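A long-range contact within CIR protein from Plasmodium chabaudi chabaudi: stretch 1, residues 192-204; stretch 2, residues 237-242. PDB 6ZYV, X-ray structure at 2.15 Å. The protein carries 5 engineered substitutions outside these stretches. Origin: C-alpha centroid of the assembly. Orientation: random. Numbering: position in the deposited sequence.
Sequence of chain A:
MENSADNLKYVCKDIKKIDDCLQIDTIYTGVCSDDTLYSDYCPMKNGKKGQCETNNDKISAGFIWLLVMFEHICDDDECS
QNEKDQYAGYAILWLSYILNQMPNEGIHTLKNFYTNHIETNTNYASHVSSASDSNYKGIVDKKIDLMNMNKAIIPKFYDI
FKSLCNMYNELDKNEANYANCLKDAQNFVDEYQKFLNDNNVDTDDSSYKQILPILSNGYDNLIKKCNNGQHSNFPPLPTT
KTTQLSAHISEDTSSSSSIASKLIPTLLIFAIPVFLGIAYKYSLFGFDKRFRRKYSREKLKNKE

Stretch 1 (192-204) YQKFLNDNNVDTD
Stretch 2, residues 237-242: LPTTKT

Residues 192-198 end a helix, and 199-204 continue as loop. Stretch 2 has no regular structure; it is mostly extended, with a kink at Thr239 (-102/-20), and runs beside the helix in the same direction. Gln193 CA lies 6.0 Å from Pro238 CA, and Asn197 CA 5.0 Å from Lys241 CA; the loop then turns back, leaving Thr203 CA 5.6 Å from Thr240 CA. The contact buries 599 Å².

Tyr192 (chi1 t) is buried and points toward stretch 2. Its CD2 packs 3.6 Å from Pro238 CD and 3.8 Å from Leu237 CD1. Pro238 O sits at the ring edge, and a water bridges it to Tyr192 OH.

Gln193 (t, p, chi3 78°) curls so that NE2 donates to Thr240 O at 3.1 Å and to Asn197 OD1 at 3.0 Å. Leu196 (m, t) extends the apolar packing, its CD1 4.2 Å from Pro238 CB.

Asn197 (m, chi2 -3°) turns OD1 to accept from Thr242 N at 2.7 Å, nearly linear. Both amides thus satisfy backbone groups.

Asn199 leaves helical phi/psi; Asn200 follows at 53/46. Asn200 (t) OD1 accepts from Lys241 NZ at 2.8 Å. The long aliphatic Lys241 chain (p, t, t, t) carries the amine there past Val201, whose O is 3.5 Å from Lys241 CD.

A second water joins Val201 O, Thr203 N and Lys241 N. Thr203 (p) OG1 donates to Thr239 O at 2.5 Å.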

# COMPACT_ATOMS: atom_id res chain seq x y z
N TYR A 192 -1.05 1.15 17.78
CA TYR A 192 -1.95 0.17 17.21
C TYR A 192 -3.04 -0.25 18.25
O TYR A 192 -4.22 -0.35 17.90
CB TYR A 192 -1.16 -1.02 16.70
CG TYR A 192 -2.06 -2.11 16.17
CD1 TYR A 192 -2.87 -1.88 15.07
CD2 TYR A 192 -2.12 -3.35 16.79
CE1 TYR A 192 -3.72 -2.87 14.59
CE2 TYR A 192 -2.95 -4.35 16.31
CZ TYR A 192 -3.74 -4.11 15.20
OH TYR A 192 -4.62 -5.08 14.78
N GLN A 193 -2.65 -0.44 19.53
CA GLN A 193 -3.60 -0.77 20.59
C GLN A 193 -4.63 0.35 20.74
O GLN A 193 -5.82 0.07 20.86
CB GLN A 193 -2.87 -0.99 21.93
CG GLN A 193 -3.80 -1.37 23.10
CD GLN A 193 -4.44 -2.72 22.88
OE1 GLN A 193 -3.82 -3.76 23.09
NE2 GLN A 193 -5.71 -2.73 22.46
N LYS A 194 -4.19 1.61 20.64
CA LYS A 194 -5.06 2.78 20.69
C LYS A 194 -6.00 2.79 19.47
O LYS A 194 -7.16 3.15 19.62
CB LYS A 194 -4.25 4.07 20.79
CG LYS A 194 -5.12 5.30 21.00
CD LYS A 194 -4.32 6.52 21.48
CE LYS A 194 -5.18 7.76 21.62
NZ LYS A 194 -5.51 8.34 20.29
N PHE A 195 -5.51 2.39 18.30
CA PHE A 195 -6.34 2.31 17.09
C PHE A 195 -7.50 1.28 17.30
O PHE A 195 -8.63 1.55 16.92
CB PHE A 195 -5.46 1.96 15.87
CG PHE A 195 -6.21 1.39 14.69
CD1 PHE A 195 -6.91 2.21 13.83
CD2 PHE A 195 -6.23 0.02 14.47
CE1 PHE A 195 -7.64 1.67 12.78
CE2 PHE A 195 -6.96 -0.52 13.43
CZ PHE A 195 -7.65 0.30 12.58
N LEU A 196 -7.20 0.12 17.90
CA LEU A 196 -8.20 -0.91 18.15
C LEU A 196 -9.25 -0.43 19.14
O LEU A 196 -10.45 -0.64 18.93
CB LEU A 196 -7.54 -2.21 18.66
CG LEU A 196 -6.55 -2.90 17.71
CD1 LEU A 196 -5.90 -4.14 18.37
CD2 LEU A 196 -7.24 -3.29 16.41
N ASN A 197 -8.79 0.24 20.22
CA ASN A 197 -9.63 0.78 21.29
C ASN A 197 -10.47 1.95 20.82
O ASN A 197 -11.67 1.91 21.01
CB ASN A 197 -8.79 1.17 22.52
CG ASN A 197 -8.05 0.03 23.16
OD1 ASN A 197 -8.18 -1.12 22.75
ND2 ASN A 197 -7.25 0.29 24.18
N ASP A 198 -9.89 2.96 20.20
CA ASP A 198 -10.61 4.14 19.74
C ASP A 198 -11.66 3.82 18.70
O ASP A 198 -12.71 4.46 18.67
CB ASP A 198 -9.65 5.18 19.15
CG ASP A 198 -8.74 5.89 20.13
OD1 ASP A 198 -8.88 5.65 21.37
OD2 ASP A 198 -7.88 6.67 19.68
N ASN A 199 -11.38 2.86 17.83
CA ASN A 199 -12.31 2.51 16.76
C ASN A 199 -13.19 1.31 17.05
O ASN A 199 -13.87 0.86 16.15
CB ASN A 199 -11.56 2.34 15.47
CG ASN A 199 -10.89 3.64 15.05
OD1 ASN A 199 -11.52 4.54 14.51
ND2 ASN A 199 -9.60 3.77 15.34
N ASN A 200 -13.15 0.76 18.28
CA ASN A 200 -13.96 -0.40 18.68
C ASN A 200 -13.77 -1.57 17.69
O ASN A 200 -14.74 -2.16 17.21
CB ASN A 200 -15.44 -0.03 18.77
CG ASN A 200 -16.22 -0.94 19.69
OD1 ASN A 200 -15.68 -1.52 20.63
ND2 ASN A 200 -17.50 -1.08 19.43
N VAL A 201 -12.52 -1.85 17.34
CA VAL A 201 -12.23 -2.89 16.38
C VAL A 201 -12.35 -4.26 17.01
O VAL A 201 -11.78 -4.53 18.08
CB VAL A 201 -10.86 -2.68 15.69
CG1 VAL A 201 -10.55 -3.83 14.74
CG2 VAL A 201 -10.80 -1.32 14.97
N ASP A 202 -13.16 -5.09 16.38
CA ASP A 202 -13.31 -6.49 16.74
C ASP A 202 -12.28 -7.18 15.82
O ASP A 202 -12.50 -7.28 14.62
CB ASP A 202 -14.74 -6.95 16.41
CG ASP A 202 -15.04 -8.41 16.66
OD1 ASP A 202 -14.12 -9.15 17.09
OD2 ASP A 202 -16.20 -8.83 16.44
N THR A 203 -11.13 -7.59 16.39
CA THR A 203 -10.07 -8.24 15.60
C THR A 203 -10.49 -9.63 15.06
O THR A 203 -9.80 -10.16 14.18
CB THR A 203 -8.77 -8.30 16.37
OG1 THR A 203 -8.94 -9.15 17.51
CG2 THR A 203 -8.29 -6.93 16.81
N ASP A 204 -11.62 -10.18 15.55
CA ASP A 204 -12.18 -11.44 15.09
C ASP A 204 -13.21 -11.28 13.93
O ASP A 204 -13.74 -12.27 13.43
CB ASP A 204 -12.77 -12.24 16.26
CG ASP A 204 -13.09 -13.69 15.92
OD1 ASP A 204 -12.39 -14.26 15.05
OD2 ASP A 204 -14.03 -14.25 16.54
N LEU A 237 2.54 -7.95 18.91
CA LEU A 237 1.51 -7.12 18.33
C LEU A 237 0.19 -7.38 19.07
O LEU A 237 -0.18 -8.54 19.26
CB LEU A 237 1.34 -7.45 16.85
CG LEU A 237 0.42 -6.49 16.10
CD1 LEU A 237 1.11 -5.18 15.85
CD2 LEU A 237 -0.06 -7.10 14.82
N PRO A 238 -0.50 -6.31 19.53
CA PRO A 238 -1.80 -6.48 20.21
C PRO A 238 -2.80 -7.37 19.45
O PRO A 238 -2.84 -7.34 18.22
CB PRO A 238 -2.32 -5.05 20.32
CG PRO A 238 -1.10 -4.21 20.29
CD PRO A 238 -0.14 -4.89 19.39
N THR A 239 -3.56 -8.22 20.17
CA THR A 239 -4.49 -9.15 19.51
C THR A 239 -5.94 -8.73 19.55
O THR A 239 -6.75 -9.27 18.79
CB THR A 239 -4.35 -10.57 20.09
OG1 THR A 239 -4.82 -10.59 21.43
CG2 THR A 239 -2.93 -11.09 20.05
N THR A 240 -6.31 -7.83 20.47
CA THR A 240 -7.70 -7.44 20.64
C THR A 240 -7.83 -6.03 21.21
O THR A 240 -6.85 -5.48 21.72
CB THR A 240 -8.38 -8.45 21.62
OG1 THR A 240 -9.71 -8.03 21.91
CG2 THR A 240 -7.63 -8.59 22.94
N LYS A 241 -9.04 -5.44 21.14
CA LYS A 241 -9.29 -4.17 21.82
C LYS A 241 -9.23 -4.43 23.35
O LYS A 241 -9.45 -5.55 23.82
CB LYS A 241 -10.60 -3.49 21.38
CG LYS A 241 -11.88 -4.14 21.90
CD LYS A 241 -13.10 -3.62 21.15
CE LYS A 241 -14.33 -4.43 21.49
NZ LYS A 241 -15.40 -4.30 20.45
N THR A 242 -8.87 -3.41 24.10
CA THR A 242 -8.62 -3.41 25.54
C THR A 242 -9.45 -2.32 26.21
O THR A 242 -9.97 -2.54 27.30
CB THR A 242 -7.08 -3.27 25.71
OG1 THR A 242 -6.47 -4.57 25.71
CG2 THR A 242 -6.66 -2.48 26.93
O HOH W 1 -4.68 -7.38 16.07
O HOH W 2 -10.93 -6.87 19.21